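Local coordinates for endo-1,4-b-d-mannanase (Trichoderma reesei, PDB 1QNR), which hydrolyses internal beta-1,4-mannosidic linkages of mannan chains, as a glycoside hydrolase family 5 endo-mannanase built on a TIM barrel, at residues K146-Q149 with A150-R154; S43-S47 with S48-V52. One frame throughout, in Å; residues are numbered along the deposited sequence. Where two conformers were deposited one is given.

Contact 1: residues K146-Q149 with A150-R154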
ATOM      1  N   LYS A 146      16.954  -1.527   9.919  1.00  9.03           N
ATOM      2  CA  LYS A 146      17.680  -0.238   9.895  1.00 10.61           C
ATOM      3  C   LYS A 146      17.005   0.690   8.881  1.00 10.96           C
ATOM      4  O   LYS A 146      16.872   1.909   9.146  1.00 11.11           O
ATOM      5  CB  LYS A 146      19.153  -0.446   9.484  1.00 12.72           C
ATOM      6  CG  LYS A 146      20.075  -1.003  10.548  0.50 14.14           C
ATOM      7  CD  LYS A 146      21.538  -1.011  10.032  0.50 16.36           C
ATOM      8  CE  LYS A 146      22.097   0.373   9.900  0.50 21.31           C
ATOM      9  NZ  LYS A 146      23.598   0.425   9.970  0.50 25.27           N
ATOM     10  N   TYR A 147      16.514   0.151   7.753  1.00  9.06           N
ATOM     11  CA  TYR A 147      15.797   1.020   6.764  1.00  9.71           C
ATOM     12  C   TYR A 147      14.445   1.452   7.270  1.00  9.64           C
ATOM     13  O   TYR A 147      14.118   2.655   7.157  1.00  9.50           O
ATOM     14  CB  TYR A 147      15.657   0.183   5.413  1.00  9.27           C
ATOM     15  CG  TYR A 147      15.036   1.084   4.351  1.00  8.14           C
ATOM     16  CD1 TYR A 147      15.806   2.153   3.831  1.00  8.75           C
ATOM     17  CD2 TYR A 147      13.730   0.902   3.914  1.00  8.49           C
ATOM     18  CE1 TYR A 147      15.256   3.034   2.911  1.00  8.89           C
ATOM     19  CE2 TYR A 147      13.173   1.793   2.977  1.00  8.00           C
ATOM     20  CZ  TYR A 147      13.918   2.858   2.548  1.00  8.33           C
ATOM     21  OH  TYR A 147      13.354   3.783   1.619  1.00  9.37           O
ATOM     22  N   VAL A 148      13.669   0.599   7.910  1.00  8.46           N
ATOM     23  CA  VAL A 148      12.425   0.992   8.600  1.00  8.85           C
ATOM     24  C   VAL A 148      12.718   2.161   9.546  1.00  9.99           C
ATOM     25  O   VAL A 148      11.939   3.154   9.589  1.00 10.79           O
ATOM     26  CB  VAL A 148      11.795  -0.214   9.340  1.00  9.24           C
ATOM     27  CG1 VAL A 148      10.632   0.225  10.237  1.00 10.45           C
ATOM     28  CG2 VAL A 148      11.295  -1.285   8.364  1.00  9.30           C
ATOM     29  N   GLN A 149      13.751   1.999  10.412  1.00 10.47           N
ATOM     30  CA  GLN A 149      14.005   3.165  11.313  1.00 10.28           C
ATOM     31  C   GLN A 149      14.319   4.444  10.556  1.00 10.29           C
ATOM     32  O   GLN A 149      13.877   5.551  11.040  1.00 11.93           O
ATOM     33  CB  GLN A 149      15.144   2.764  12.307  1.00 13.03           C
ATOM     34  CG  GLN A 149      15.349   3.817  13.401  1.00 13.98           C
ATOM     35  CD  GLN A 149      16.179   5.027  13.122  1.00 17.82           C
ATOM     36  OE1 GLN A 149      17.026   5.118  12.216  1.00 20.65           O
ATOM     37  NE2 GLN A 149      16.018   6.093  13.933  1.00 20.56           N
ATOM     38  N   ALA A 150      15.088   4.337   9.486  1.00  9.32           N
ATOM     39  CA  ALA A 150      15.446   5.581   8.738  1.00 11.81           C
ATOM     40  C   ALA A 150      14.224   6.235   8.124  1.00 12.65           C
ATOM     41  O   ALA A 150      14.203   7.484   8.054  1.00 14.87           O
ATOM     42  CB  ALA A 150      16.463   5.217   7.655  1.00 12.22           C
ATOM     43  N   VAL A 151      13.203   5.449   7.689  1.00 10.54           N
ATOM     44  CA  VAL A 151      12.020   6.107   7.115  1.00  9.73           C
ATOM     45  C   VAL A 151      11.070   6.588   8.183  1.00  8.98           C
ATOM     46  O   VAL A 151      10.674   7.792   8.224  1.00 10.37           O
ATOM     47  CB  VAL A 151      11.277   5.105   6.179  1.00  8.87           C
ATOM     48  CG1 VAL A 151       9.924   5.697   5.666  1.00  9.97           C
ATOM     49  CG2 VAL A 151      12.177   4.755   4.954  1.00 10.71           C
ATOM     50  N   VAL A 152      10.756   5.740   9.183  1.00  9.27           N
ATOM     51  CA  VAL A 152       9.805   6.093  10.242  1.00  9.02           C
ATOM     52  C   VAL A 152      10.288   7.318  11.019  1.00 11.31           C
ATOM     53  O   VAL A 152       9.461   8.226  11.320  1.00 11.24           O
ATOM     54  CB  VAL A 152       9.491   4.945  11.207  1.00  9.55           C
ATOM     55  CG1 VAL A 152       8.667   5.421  12.394  1.00 10.16           C
ATOM     56  CG2 VAL A 152       8.754   3.806  10.486  1.00 10.24           C
ATOM     57  N   SER A 153      11.615   7.375  11.349  1.00 11.45           N
ATOM     58  CA  SER A 153      12.055   8.519  12.170  1.00 11.30           C
ATOM     59  C   SER A 153      11.937   9.822  11.422  1.00 12.37           C
ATOM     60  O   SER A 153      11.864  10.886  12.156  1.00 14.61           O
ATOM     61  CB  SER A 153      13.478   8.272  12.661  1.00 15.10           C
ATOM     62  OG  SER A 153      14.372   8.213  11.577  1.00 15.68           O
ATOM     63  N   ARG A 154      11.874   9.864  10.093  1.00 11.71           N
ATOM     64  CA  ARG A 154      11.708  11.145   9.410  1.00 12.03           C
ATOM     65  C   ARG A 154      10.344  11.749   9.595  1.00 11.42           C
ATOM     66  O   ARG A 154      10.178  13.018   9.544  1.00 14.27           O
ATOM     67  CB  ARG A 154      11.944  11.017   7.848  1.00 14.81           C
ATOM     68  CG  ARG A 154      13.392  10.675   7.579  1.00 14.72           C
ATOM     69  CD  ARG A 154      13.679  10.459   6.076  1.00 12.99           C
ATOM     70  NE  ARG A 154      14.128  11.699   5.377  1.00 12.04           N
ATOM     71  CZ  ARG A 154      15.373  12.156   5.441  1.00 13.23           C
ATOM     72  NH1 ARG A 154      16.328  11.486   6.129  1.00 14.19           N
ATOM     73  NH2 ARG A 154      15.726  13.291   4.828  1.00 13.82           N
TER

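Contact 2: residues S43-S47 with S48-V52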
ATOM      1  N   SER A  43      -2.600  18.164  -6.337  1.00  9.51           N
ATOM      2  CA  SER A  43      -3.739  19.097  -6.499  1.00  9.26           C
ATOM      3  C   SER A  43      -4.917  18.387  -7.134  1.00 10.09           C
ATOM      4  O   SER A  43      -6.090  18.467  -6.726  1.00 11.24           O
ATOM      5  CB  SER A  43      -3.286  20.356  -7.318  1.00 11.89           C
ATOM      6  OG  SER A  43      -4.428  21.256  -7.479  1.00 18.52           O
ATOM      7  N   HIS A  44      -4.703  17.565  -8.181  1.00  8.58           N
ATOM      8  CA  HIS A  44      -5.777  16.847  -8.898  1.00  8.98           C
ATOM      9  C   HIS A  44      -6.436  15.762  -8.047  1.00  8.68           C
ATOM     10  O   HIS A  44      -7.666  15.584  -8.059  1.00  9.20           O
ATOM     11  CB  HIS A  44      -5.163  16.201 -10.162  1.00  9.20           C
ATOM     12  CG  HIS A  44      -4.573  17.186 -11.111  1.00  8.51           C
ATOM     13  ND1 HIS A  44      -3.678  16.759 -12.071  1.00  9.55           N
ATOM     14  CD2 HIS A  44      -4.707  18.538 -11.315  1.00 10.86           C
ATOM     15  CE1 HIS A  44      -3.239  17.786 -12.801  1.00 11.73           C
ATOM     16  NE2 HIS A  44      -3.853  18.890 -12.366  1.00 12.97           N
ATOM     17  N   ILE A  45      -5.592  15.008  -7.284  1.00  8.76           N
ATOM     18  CA  ILE A  45      -6.190  13.980  -6.379  1.00  8.40           C
ATOM     19  C   ILE A  45      -7.042  14.655  -5.293  1.00  9.35           C
ATOM     20  O   ILE A  45      -8.180  14.209  -5.048  1.00  8.83           O
ATOM     21  CB  ILE A  45      -5.019  13.167  -5.739  1.00  8.04           C
ATOM     22  CG1 ILE A  45      -4.362  12.310  -6.807  1.00  7.81           C
ATOM     23  CG2 ILE A  45      -5.488  12.299  -4.559  1.00  8.44           C
ATOM     24  CD1 ILE A  45      -3.081  11.578  -6.321  1.00  9.81           C
ATOM     25  N   SER A  46      -6.571  15.749  -4.683  1.00  9.36           N
ATOM     26  CA  SER A  46      -7.347  16.430  -3.646  1.00  9.03           C
ATOM     27  C   SER A  46      -8.618  17.074  -4.212  1.00 10.30           C
ATOM     28  O   SER A  46      -9.706  16.924  -3.613  1.00 10.89           O
ATOM     29  CB  SER A  46      -6.451  17.396  -2.919  1.00 12.48           C
ATOM     30  OG  SER A  46      -7.220  18.249  -2.036  0.50  9.90           O
ATOM     31  N   SER A  47      -8.519  17.765  -5.366  1.00  9.90           N
ATOM     32  CA  SER A  47      -9.768  18.381  -5.909  1.00 12.17           C
ATOM     33  C   SER A  47     -10.784  17.365  -6.399  1.00 12.14           C
ATOM     34  O   SER A  47     -12.019  17.594  -6.484  1.00 13.71           O
ATOM     35  CB  SER A  47      -9.402  19.411  -6.989  1.00 15.56           C
ATOM     36  OG  SER A  47      -8.900  18.784  -8.116  1.00 17.46           O
ATOM     37  N   SER A  48     -10.369  16.101  -6.708  1.00 10.68           N
ATOM     38  CA  SER A  48     -11.304  15.024  -7.043  1.00 11.01           C
ATOM     39  C   SER A  48     -12.037  14.492  -5.808  1.00 10.01           C
ATOM     40  O   SER A  48     -13.008  13.731  -5.972  1.00 13.11           O
ATOM     41  CB  SER A  48     -10.461  13.856  -7.658  1.00 10.20           C
ATOM     42  OG  SER A  48      -9.908  14.186  -8.918  1.00 10.53           O
ATOM     43  N   GLY A  49     -11.604  14.839  -4.611  1.00  9.31           N
ATOM     44  CA  GLY A  49     -12.284  14.383  -3.391  1.00 10.63           C
ATOM     45  C   GLY A  49     -11.692  13.160  -2.718  1.00 10.36           C
ATOM     46  O   GLY A  49     -12.310  12.642  -1.786  1.00 12.02           O
ATOM     47  N   LEU A  50     -10.545  12.674  -3.245  1.00  8.52           N
ATOM     48  CA  LEU A  50      -9.875  11.526  -2.635  1.00  8.77           C
ATOM     49  C   LEU A  50      -9.105  12.019  -1.404  1.00  9.54           C
ATOM     50  O   LEU A  50      -8.529  13.141  -1.405  1.00 11.53           O
ATOM     51  CB  LEU A  50      -8.925  10.899  -3.681  1.00  9.79           C
ATOM     52  CG  LEU A  50      -9.650  10.323  -4.923  1.00  8.92           C
ATOM     53  CD1 LEU A  50      -8.597   9.791  -5.916  1.00 11.26           C
ATOM     54  CD2 LEU A  50     -10.647   9.230  -4.585  1.00  9.93           C
ATOM     55  N   LYS A  51      -9.001  11.140  -0.418  1.00  8.03           N
ATOM     56  CA  LYS A  51      -8.398  11.611   0.880  1.00  9.06           C
ATOM     57  C   LYS A  51      -7.095  10.914   1.196  1.00  8.10           C
ATOM     58  O   LYS A  51      -6.300  11.400   2.078  1.00  8.66           O
ATOM     59  CB  LYS A  51      -9.377  11.290   2.055  1.00 11.29           C
ATOM     60  CG  LYS A  51     -10.573  12.305   2.064  1.00 12.12           C
ATOM     61  CD  LYS A  51     -11.431  12.026   3.351  1.00 13.72           C
ATOM     62  CE  LYS A  51     -12.547  13.105   3.408  1.00 15.25           C
ATOM     63  NZ  LYS A  51     -13.421  12.915   4.666  1.00 17.13           N
ATOM     64  N   VAL A  52      -6.751   9.797   0.543  1.00  7.26           N
ATOM     65  CA  VAL A  52      -5.591   8.935   0.900  1.00  8.52           C
ATOM     66  C   VAL A  52      -4.876   8.479  -0.377  1.00  7.53           C
ATOM     67  O   VAL A  52      -5.556   8.124  -1.373  1.00  8.94           O
ATOM     68  CB  VAL A  52      -6.072   7.690   1.697  1.00  7.85           C
ATOM     69  CG1 VAL A  52      -4.813   6.926   2.223  1.00 10.35           C
ATOM     70  CG2 VAL A  52      -6.942   8.050   2.910  1.00 10.61           C
TER
HETATM   71  O   HOH W   1      -9.770  15.629  -1.003  1.00 18.03           O

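Contact 1: residues K146-Q149 with A150-R154
Val151 lays its CG2 methyl over one face of the Tyr147 ring, one helical turn on. The methyl carbon lies 3.9 Å from the ring centroid and 27° off the ring normal, a CH-pi contact displaced toward the phenol end: CG2 of Val151 comes nearest to CZ of Tyr147, at 3.5 Å. Tyr147 can offer that face because its CG stands anti to the backbone N (chi1 -175°), which swings the ring forward along the helix. Its hydroxyl bonds to the carbonyl of Gly57, and Phe72, Leu89 and Ile82 also touch the side chain. Val148 and Val152 run side by side, pointing the same way, with CG1 of Val148 4.1 Å from CG2 of Val152; Val191 and Leu194 of helix 178-194 pack against this pair. On a more open side, Ser153 turns its OG back to donate to Gln149 O at 2.8 Å. The same oxygen accepts Ser153 N at 2.9 Å, the regular helical bond. Gln149 bends at chi2 (-82°), bringing NE2 to 3.6 Å from Ser153 CB. The chemistry is thus divided round helix 138-155: buried faces rest on aromatic and branched aliphatic contacts, while the serine spends its hydroxyl on the helix's own backbone.

Contact 2: residues S43-S47 with S48-V52
Ser48 reaches back one turn to His44 at the C-terminal end of helix 35-47. Its CB sits 3.3 Å from His44 O and 3.5 Å from Ile45 O, beside two carbonyls of the helix's last turn. From there OG, anti to the carbonyl carbon of Ser48 and beside its N (chi1 -68°), donates to His44 O at 2.8 Å. Ser48 N grips the same oxygen at 3.1 Å, and the two donors arrive from opposite faces of the carbonyl plane. OG is also hydrogen-bonded to NE1 of Trp332, so the buried hydroxyl joins the helix end to helix 330-343. With alanine in its place, the indole N-H of Trp332 would probably lose this mate and His44 O one of its donors. Gly49, with positive phi (97°), closes a Schellman motif: its N bonds to Ser46 O at 3.0 Å, and Leu50 N reaches Ile45 O in a weak 3.3 Å bond. A water bridges Ser46 O and Leu50 O. Beyond the turn, Leu50 CB meets Ile45 CG2 at 3.8 Å, the two side chains crossing at about a right angle. Ile45 and Leu50 pack on Thr24 of strand 21-25 and Trp308 of strand 300-309, and the chain then enters strand 52-54.

Overall arrangement
Both contacts are local and partly buried, each centred about 17 Å from the middle of the chain, on different helices of the barrel's outer layer. Contact 1 lies within helix 138-155, so its backbone bonds follow the helical pattern and side chains set its character; contact 2 is where helix 35-47 stops and the chain turns toward a barrel strand, so backbone capping dominates. In each a serine hydroxyl doubles a backbone bond to the carbonyl four residues earlier, but Ser153 is exposed and Ser48 buried. The apolar residues of both reach barrel strands: 161-165 in contact 1, 21-25 and 300-309 in contact 2. Their centres lie 27 Å apart, with no touch between them.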